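Local coordinates for protein aminoacyl-tRNA synthetase (Cryptosporidium parvum, PDB 5F9Z) that charges its cognate tRNA with proline, very probably at the expense of ATP, and binds the inhibitor halofuginone together with an ATP analogue, at residues T180-E183 / A184-V188; K212-N215 / E216-P219; P442-D446 / V447-E451. All blocks are in the same frame, centred on the assembly; numbering follows the deposited sequence. Where two conformers were deposited one is given.

Contact 1. Residues T180-E183 / A184-V188; sequences TRKE and ALEMV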
loop_
_atom_site.group_PDB
_atom_site.type_symbol
_atom_site.label_atom_id
_atom_site.label_comp_id
_atom_site.label_asym_id
_atom_site.label_seq_id
_atom_site.Cartn_x
_atom_site.Cartn_y
_atom_site.Cartn_z
ATOM N N THR A 180 -27.623 11.744 -4.811
ATOM C CA THR A 180 -27.661 11.338 -6.208
ATOM C C THR A 180 -26.567 10.318 -6.480
ATOM O O THR A 180 -25.512 10.327 -5.840
ATOM C CB THR A 180 -27.483 12.534 -7.160
ATOM O OG1 THR A 180 -26.231 13.178 -6.892
ATOM C CG2 THR A 180 -28.616 13.539 -6.992
ATOM N N ARG A 181 -26.836 9.426 -7.437
ATOM C CA ARG A 181 -25.822 8.464 -7.856
ATOM C C ARG A 181 -24.630 9.157 -8.503
ATOM O O ARG A 181 -23.491 8.699 -8.354
ATOM C CB ARG A 181 -26.432 7.444 -8.819
ATOM C CG ARG A 181 -25.445 6.412 -9.342
ATOM C CD ARG A 181 -26.044 5.592 -10.472
ATOM N NE ARG A 181 -25.071 4.671 -11.051
ATOM C CZ ARG A 181 -24.223 4.994 -12.023
ATOM N NH1 ARG A 181 -24.226 6.220 -12.529
ATOM N NH2 ARG A 181 -23.370 4.092 -12.489
ATOM N N LYS A 182 -24.871 10.260 -9.217
ATOM C CA LYS A 182 -23.782 10.977 -9.872
ATOM C C LYS A 182 -22.795 11.540 -8.857
ATOM O O LYS A 182 -21.576 11.429 -9.038
ATOM C CB LYS A 182 -24.356 12.093 -10.747
ATOM C CG LYS A 182 -23.328 13.056 -11.315
ATOM C CD LYS A 182 -23.982 14.013 -12.302
ATOM C CE LYS A 182 -23.016 15.093 -12.761
ATOM N NZ LYS A 182 -22.631 16.000 -11.643
ATOM N N GLU A 183 -23.301 12.140 -7.777
ATOM C CA GLU A 183 -22.418 12.668 -6.743
ATOM C C GLU A 183 -21.654 11.555 -6.036
ATOM O O GLU A 183 -20.508 11.758 -5.621
ATOM C CB GLU A 183 -23.222 13.483 -5.731
ATOM C CG GLU A 183 -22.379 14.307 -4.773
ATOM C CD GLU A 183 -23.203 14.919 -3.656
ATOM O OE1 GLU A 183 -23.313 14.289 -2.583
ATOM O OE2 GLU A 183 -23.752 16.023 -3.855
ATOM N N ALA A 184 -22.269 10.378 -5.893
ATOM C CA ALA A 184 -21.590 9.264 -5.240
ATOM C C ALA A 184 -20.467 8.714 -6.111
ATOM O O ALA A 184 -19.371 8.433 -5.612
ATOM C CB ALA A 184 -22.594 8.165 -4.898
ATOM N N LEU A 185 -20.720 8.555 -7.414
ATOM C CA LEU A 185 -19.685 8.046 -8.309
ATOM C C LEU A 185 -18.504 9.006 -8.388
ATOM O O LEU A 185 -17.347 8.574 -8.448
ATOM C CB LEU A 185 -20.269 7.795 -9.700
ATOM C CG LEU A 185 -19.293 7.292 -10.765
ATOM C CD1 LEU A 185 -18.604 6.013 -10.311
ATOM C CD2 LEU A 185 -20.009 7.078 -12.092
ATOM N N GLU A 186 -18.777 10.313 -8.392
ATOM C CA GLU A 186 -17.695 11.289 -8.331
ATOM C C GLU A 186 -16.879 11.130 -7.055
ATOM O O GLU A 186 -15.659 11.329 -7.071
ATOM C CB GLU A 186 -18.260 12.706 -8.433
ATOM C CG GLU A 186 -18.875 13.027 -9.786
ATOM C CD GLU A 186 -19.719 14.289 -9.762
ATOM O OE1 GLU A 186 -19.929 14.846 -8.664
ATOM O OE2 GLU A 186 -20.176 14.719 -10.842
ATOM N N MET A 187 -17.529 10.763 -5.949
ATOM C CA MET A 187 -16.798 10.487 -4.717
ATOM C C MET A 187 -15.947 9.230 -4.853
ATOM O O MET A 187 -14.841 9.158 -4.302
ATOM C CB MET A 187 -17.776 10.352 -3.549
ATOM C CG MET A 187 -17.115 10.173 -2.195
ATOM S SD MET A 187 -16.240 11.651 -1.657
ATOM C CE MET A 187 -15.499 11.067 -0.141
ATOM N N VAL A 188 -16.445 8.228 -5.583
ATOM C CA VAL A 188 -15.679 7.002 -5.796
ATOM C C VAL A 188 -14.405 7.302 -6.577
ATOM O O VAL A 188 -13.311 6.858 -6.210
ATOM C CB VAL A 188 -16.541 5.945 -6.512
ATOM C CG1 VAL A 188 -15.714 4.709 -6.828
ATOM C CG2 VAL A 188 -17.748 5.581 -5.667
HETATM O O HOH W 1 -22.614 15.581 -8.539
#
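The Glu186 carboxylate receives the ammonium group of Lys182 on the syn side of OE2, with NZ 2.9 Å from that oxygen and lifted 25° out of the carboxylate plane. A water at 3.1 Å from Lys182 NZ donates to the other oxygen, OE1, so the lysine holds OE2 directly and OE1 through the water. In the Arg181 conformer given, Leu185 CD2 lies obliquely about the guanidinium, a loose and doubtful approach. The salt bridge spans one helical turn. The Lys182 chain runs extended and bends only at its last torsion (chi4 -66°), which swings NZ back to the glutamate. In Glu186, chi1 of -67° sets CG beside the backbone N, where it rests 3.2 Å from Lys182 O. The first turns form as the chain leaves the N-cap residue Thr180, whose OG1 accepts the amide of Glu183 at 3.2 Å. The Glu183 side chain turns elsewhere, its OE1 bonded to His178. Leu185 N donates to Arg181 O at 2.9 Å, and Met187 N to Glu183 O at 3.2 Å. Buried Ala184 and Met187 pack on strands 168-178 and 265-276, while the Lys182-Glu186 pair lies on the exposed side. This is the N-terminal end of an amphipathic helix, with a threonine N-cap and an i to i+4 salt bridge, laid against strands of the class II synthetase core.

Contact 2. Residues K212-N215 / E216-P219; sequences KSEN and EKFP. With HFG (7-bromo-6-chloro-3-{3-[(2R,3S)-3-hydroxypiperidin-2-yl]-2-oxopropyl}quinazolin-4(3H)-one), chain E.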
loop_
_atom_site.group_PDB
_atom_site.type_symbol
_atom_site.label_atom_id
_atom_site.label_comp_id
_atom_site.label_asym_id
_atom_site.label_seq_id
_atom_site.Cartn_x
_atom_site.Cartn_y
_atom_site.Cartn_z
ATOM N N LYS A 212 -13.239 -3.249 -11.296
ATOM C CA LYS A 212 -13.371 -4.688 -11.134
ATOM C C LYS A 212 -14.459 -5.228 -12.053
ATOM O O LYS A 212 -15.439 -4.545 -12.363
ATOM C CB LYS A 212 -13.702 -5.041 -9.683
ATOM C CG LYS A 212 -12.571 -4.799 -8.701
ATOM C CD LYS A 212 -11.400 -5.725 -8.970
ATOM C CE LYS A 212 -10.322 -5.561 -7.915
ATOM N NZ LYS A 212 -9.130 -6.402 -8.199
ATOM N N SER A 213 -14.276 -6.469 -12.493
ATOM C CA SER A 213 -15.309 -7.139 -13.263
ATOM C C SER A 213 -16.514 -7.440 -12.371
ATOM O O SER A 213 -16.469 -7.299 -11.146
ATOM C CB SER A 213 -14.766 -8.425 -13.883
ATOM O OG SER A 213 -14.311 -9.319 -12.882
ATOM N N GLU A 214 -17.610 -7.859 -13.007
ATOM C CA GLU A 214 -18.811 -8.194 -12.249
ATOM C C GLU A 214 -18.567 -9.384 -11.331
ATOM O O GLU A 214 -19.111 -9.446 -10.223
ATOM C CB GLU A 214 -19.972 -8.475 -13.203
ATOM C CG GLU A 214 -20.360 -7.295 -14.079
ATOM C CD GLU A 214 -20.939 -6.140 -13.282
ATOM O OE1 GLU A 214 -21.453 -6.376 -12.169
ATOM O OE2 GLU A 214 -20.877 -4.992 -13.771
ATOM N N ASN A 215 -17.745 -10.337 -11.772
ATOM C CA ASN A 215 -17.428 -11.500 -10.956
ATOM C C ASN A 215 -16.443 -11.180 -9.839
ATOM O O ASN A 215 -16.380 -11.924 -8.854
ATOM C CB ASN A 215 -16.873 -12.620 -11.842
ATOM C CG ASN A 215 -16.571 -13.887 -11.066
ATOM O OD1 ASN A 215 -15.437 -14.368 -11.057
ATOM N ND2 ASN A 215 -17.583 -14.431 -10.401
ATOM N N GLU A 216 -15.690 -10.086 -9.958
ATOM C CA GLU A 216 -14.677 -9.727 -8.975
ATOM C C GLU A 216 -15.052 -8.534 -8.107
ATOM O O GLU A 216 -14.335 -8.247 -7.143
ATOM C CB GLU A 216 -13.341 -9.436 -9.674
ATOM C CG GLU A 216 -12.528 -10.678 -9.984
ATOM C CD GLU A 216 -12.007 -11.350 -8.730
ATOM O OE1 GLU A 216 -11.344 -10.667 -7.923
ATOM O OE2 GLU A 216 -12.271 -12.556 -8.545
ATOM N N LYS A 217 -16.142 -7.837 -8.412
ATOM C CA LYS A 217 -16.504 -6.661 -7.637
ATOM C C LYS A 217 -17.062 -7.067 -6.274
ATOM O O LYS A 217 -17.365 -8.234 -6.012
ATOM C CB LYS A 217 -17.527 -5.813 -8.391
ATOM C CG LYS A 217 -18.939 -6.371 -8.358
ATOM C CD LYS A 217 -19.913 -5.453 -9.076
ATOM C CE LYS A 217 -21.342 -5.959 -8.949
ATOM N NZ LYS A 217 -22.294 -5.143 -9.752
ATOM N N PHE A 218 -17.186 -6.077 -5.400
ATOM C CA PHE A 218 -17.826 -6.271 -4.104
ATOM C C PHE A 218 -19.299 -6.589 -4.318
ATOM O O PHE A 218 -20.032 -5.746 -4.851
ATOM C CB PHE A 218 -17.658 -5.012 -3.253
ATOM C CG PHE A 218 -18.233 -5.121 -1.866
ATOM C CD1 PHE A 218 -18.276 -6.335 -1.202
ATOM C CD2 PHE A 218 -18.730 -3.997 -1.226
ATOM C CE1 PHE A 218 -18.807 -6.425 0.072
ATOM C CE2 PHE A 218 -19.260 -4.082 0.048
ATOM C CZ PHE A 218 -19.298 -5.298 0.697
ATOM N N PRO A 219 -19.776 -7.780 -3.938
ATOM C CA PRO A 219 -21.187 -8.120 -4.188
ATOM C C PRO A 219 -22.176 -7.164 -3.542
ATOM O O PRO A 219 -23.322 -7.081 -4.001
ATOM C CB PRO A 219 -21.316 -9.533 -3.605
ATOM C CG PRO A 219 -19.929 -10.083 -3.638
ATOM C CD PRO A 219 -19.027 -8.913 -3.366
HETATM O "O4'" HFG E . -15.169 -4.732 3.503
HETATM C C21 HFG E . -15.566 -4.872 2.383
HETATM C "C3'" HFG E . -16.010 -3.651 1.547
HETATM C "C2'" HFG E . -15.497 -2.320 2.099
HETATM N "N1'" HFG E . -15.921 -2.132 3.421
HETATM C "C6'" HFG E . -15.107 -1.171 4.103
HETATM C "C5'" HFG E . -14.308 -0.290 3.139
HETATM C "C4'" HFG E . -13.418 -1.056 2.317
HETATM C C39 HFG E . -13.956 -2.321 2.001
HETATM O "O7'" HFG E . -13.571 -2.708 0.581
HETATM C "C1'" HFG E . -15.634 -6.374 1.715
HETATM N N3 HFG E . -15.532 -7.427 2.814
HETATM C C4 HFG E . -16.583 -7.595 3.705
HETATM O O11 HFG E . -17.596 -6.900 3.609
HETATM C C10 HFG E . -16.492 -8.537 4.687
HETATM C C5 HFG E . -17.564 -8.744 5.629
HETATM C C2 HFG E . -14.451 -8.171 2.913
HETATM N N1 HFG E . -14.324 -9.106 3.867
HETATM C C9 HFG E . -15.341 -9.298 4.759
HETATM C C8 HFG E . -15.212 -10.276 5.757
HETATM C C7 HFG E . -16.267 -10.474 6.682
HETATM BR BR1 HFG E . -16.080 -11.838 8.072
HETATM C C6 HFG E . -17.436 -9.702 6.607
HETATM CL CL1 HFG E . -18.745 -9.955 7.761
HETATM O O HOH W 2 -9.630 -8.775 -9.193
HETATM O O HOH W 3 -19.018 -10.314 -7.526
#
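Glu214 and Lys217 run alongside each other with their charged ends in the same direction, the lysine stretched out and the glutamate folded at chi2 (-66°) to meet it. Lys217 NZ reaches the syn lone pair of Glu214 OE1 at 2.8 Å, and CE passes 3.2 Å from the same oxygen, so the last two atoms of the lysine both close on this one oxygen. Asp222 O takes a second bond from this ammonium. The salt bridge straddles a type I beta turn at 213-216, in which Glu216 N donates to Ser213 O at 3.1 Å from above the carbonyl plane, 73° out of it. The same carbonyl also draws a weak bond from Lys217 N, and Ser213 OG stands beside the turn, accepting weakly from Glu216 N and lying 3.4 Å from Glu216 CB; its stronger partners are Glu450 and Ser476. On another side of the turn Lys212 packs its CB 3.8 Å from Lys217 CA. Its ammonium does not touch the Glu216 carboxylate: NZ is 4.8 Å from OE1, with a water between them. Lys212 NZ instead goes to Glu228 and Leu477 O, and Glu216 to Lys454 and Lys475. Beyond the turn Phe218 faces the inhibitor. HFG C3' sits 3.6 Å above one face of the Phe218 ring, offset toward the rim, and the His244 ring meets the phenylalanine at an angle. Charged ends thus find partners around a compact turn between strands 208-211 and 223-231. The chemistry changes along the loop, from ionic and hydrogen-bonded ties that fix the turn to a nonpolar aromatic face offered to the methylene carbons of halofuginone's oxopropyl linker.

Contact 3. Residues P442-D446 / V447-E451; sequences PWCED and VSCEE. With ZN (zinc ion), chain F.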
loop_
_atom_site.group_PDB
_atom_site.type_symbol
_atom_site.label_atom_id
_atom_site.label_comp_id
_atom_site.label_asym_id
_atom_site.label_seq_id
_atom_site.Cartn_x
_atom_site.Cartn_y
_atom_site.Cartn_z
ATOM N N PRO A 442 -7.915 -8.690 -24.956
ATOM C CA PRO A 442 -9.284 -8.319 -25.347
ATOM C C PRO A 442 -10.282 -9.244 -24.666
ATOM O O PRO A 442 -10.216 -10.464 -24.821
ATOM C CB PRO A 442 -9.287 -8.507 -26.871
ATOM C CG PRO A 442 -7.847 -8.585 -27.270
ATOM C CD PRO A 442 -7.125 -9.171 -26.101
ATOM N N TRP A 443 -11.210 -8.661 -23.913
ATOM C CA TRP A 443 -12.120 -9.439 -23.086
ATOM C C TRP A 443 -13.554 -8.966 -23.277
ATOM O O TRP A 443 -13.812 -7.781 -23.504
ATOM C CB TRP A 443 -11.738 -9.345 -21.606
ATOM C CG TRP A 443 -12.425 -10.357 -20.758
ATOM C CD1 TRP A 443 -12.789 -11.621 -21.122
ATOM C CD2 TRP A 443 -12.850 -10.192 -19.401
ATOM N NE1 TRP A 443 -13.407 -12.256 -20.074
ATOM C CE2 TRP A 443 -13.458 -11.400 -19.006
ATOM C CE3 TRP A 443 -12.772 -9.143 -18.481
ATOM C CZ2 TRP A 443 -13.986 -11.586 -17.733
ATOM C CZ3 TRP A 443 -13.297 -9.331 -17.216
ATOM C CH2 TRP A 443 -13.895 -10.542 -16.853
ATOM N N CYS A 444 -14.487 -9.914 -23.175
ATOM C CA CYS A 444 -15.911 -9.615 -23.263
ATOM C C CYS A 444 -16.516 -9.215 -21.926
ATOM O O CYS A 444 -17.631 -8.679 -21.904
ATOM C CB CYS A 444 -16.673 -10.824 -23.812
ATOM S SG CYS A 444 -16.827 -12.194 -22.641
ATOM N N GLU A 445 -15.819 -9.478 -20.820
ATOM C CA GLU A 445 -16.187 -9.087 -19.461
ATOM C C GLU A 445 -17.418 -9.813 -18.930
ATOM O O GLU A 445 -17.986 -9.386 -17.916
ATOM C CB GLU A 445 -16.403 -7.573 -19.344
ATOM C CG GLU A 445 -15.207 -6.749 -19.790
ATOM C CD GLU A 445 -15.489 -5.262 -19.788
ATOM O OE1 GLU A 445 -16.488 -4.845 -19.163
ATOM O OE2 GLU A 445 -14.715 -4.509 -20.414
ATOM N N ASP A 446 -17.845 -10.898 -19.571
ATOM C CA ASP A 446 -18.961 -11.672 -19.048
ATOM C C ASP A 446 -18.533 -12.463 -17.816
ATOM O O ASP A 446 -17.385 -12.902 -17.698
ATOM C CB ASP A 446 -19.505 -12.626 -20.112
ATOM C CG ASP A 446 -20.113 -11.900 -21.295
ATOM O OD1 ASP A 446 -20.464 -10.710 -21.150
ATOM O OD2 ASP A 446 -20.247 -12.523 -22.368
ATOM N N VAL A 447 -19.475 -12.638 -16.887
ATOM C CA VAL A 447 -19.209 -13.445 -15.699
ATOM C C VAL A 447 -18.948 -14.894 -16.091
ATOM O O VAL A 447 -18.059 -15.554 -15.538
ATOM C CB VAL A 447 -20.376 -13.331 -14.700
ATOM C CG1 VAL A 447 -20.195 -14.312 -13.551
ATOM C CG2 VAL A 447 -20.485 -11.911 -14.176
ATOM N N SER A 448 -19.715 -15.407 -17.056
ATOM C CA SER A 448 -19.527 -16.783 -17.501
ATOM C C SER A 448 -18.151 -16.982 -18.123
ATOM O O SER A 448 -17.543 -18.049 -17.978
ATOM C CB SER A 448 -20.626 -17.165 -18.492
ATOM O OG SER A 448 -20.700 -16.227 -19.553
ATOM N N CYS A 449 -17.639 -15.963 -18.817
ATOM C CA CYS A 449 -16.326 -16.087 -19.439
ATOM C C CYS A 449 -15.226 -16.148 -18.386
ATOM O O CYS A 449 -14.328 -16.994 -18.462
ATOM C CB CYS A 449 -16.087 -14.927 -20.405
ATOM S SG CYS A 449 -14.629 -15.131 -21.456
ATOM N N GLU A 450 -15.285 -15.263 -17.385
ATOM C CA GLU A 450 -14.271 -15.277 -16.335
ATOM C C GLU A 450 -14.341 -16.549 -15.502
ATOM O O GLU A 450 -13.303 -17.047 -15.051
ATOM C CB GLU A 450 -14.420 -14.051 -15.433
ATOM C CG GLU A 450 -13.280 -13.887 -14.442
ATOM C CD GLU A 450 -13.315 -12.557 -13.721
ATOM O OE1 GLU A 450 -14.305 -11.814 -13.889
ATOM O OE2 GLU A 450 -12.349 -12.253 -12.989
ATOM N N GLU A 451 -15.544 -17.083 -15.283
ATOM C CA GLU A 451 -15.669 -18.338 -14.549
ATOM C C GLU A 451 -14.925 -19.462 -15.261
ATOM O O GLU A 451 -14.272 -20.290 -14.616
ATOM C CB GLU A 451 -17.144 -18.697 -14.369
HETATM ZN ZN ZN F . -15.228 -13.753 -23.242
HETATM O O HOH W 4 -17.006 -10.710 -14.882
#
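Half of a four-cysteine zinc site is built here, where strand 438-443 turns into helix 447-458 of the C-terminal prolyl-tRNA synthetase region. Cys444 SG and Cys449 SG each bind the zinc at 2.3 Å, and Cys494 and Cys497 complete the shell. With chi1 at -169°, Cys449 carries its SG back from the helix to both the zinc and the edge of the Trp443 indole, where NE1 gives it a weak hydrogen bond of 3.4 Å. The other cysteine sulfur is likewise approached by a donor: Asp446 N points at Cys444 SG over 3.5 Å. Farther along the same indole, Glu450 lies across the rim, its CB 3.4 Å from CZ2 and its OE1 3.3 Å from CH2, with the carboxylate and ring planes 90° apart. Glu445 CA covers one face of the indole. Asp446 O opens the helix by accepting Glu450 N at 3.2 Å, and Glu450 sends its carboxylate on to Ser476 and the 212-219 loop. N-H groups directed at both sulfurs would be expected to offset part of the negative charge of zinc-bound thiolates, consistent with a stable structural metal site.

The contacts follow one another along the chain in the order 1, 2, 3. Contacts 1 and 2 belong to the class II core, with centres 18 Å apart and no touch; contact 1 starts helix 181-202 and contact 2 is the loop between strands 208-211 and 223-231. Contact 3 lies in the C-terminal region, its centre 26 Å from that of contact 1 and 12 Å from that of contact 2. Contacts 2 and 3 touch: Ser213 OG is 2.7 Å from Glu450 OE1, a probable hydrogen bond, and Glu214 packs on Val447. Antiparallel pairing of strands 208-211 and 475-480 joins the same regions, so the zinc-bearing part directly backs the loop carrying Phe218 to the inhibitor pocket.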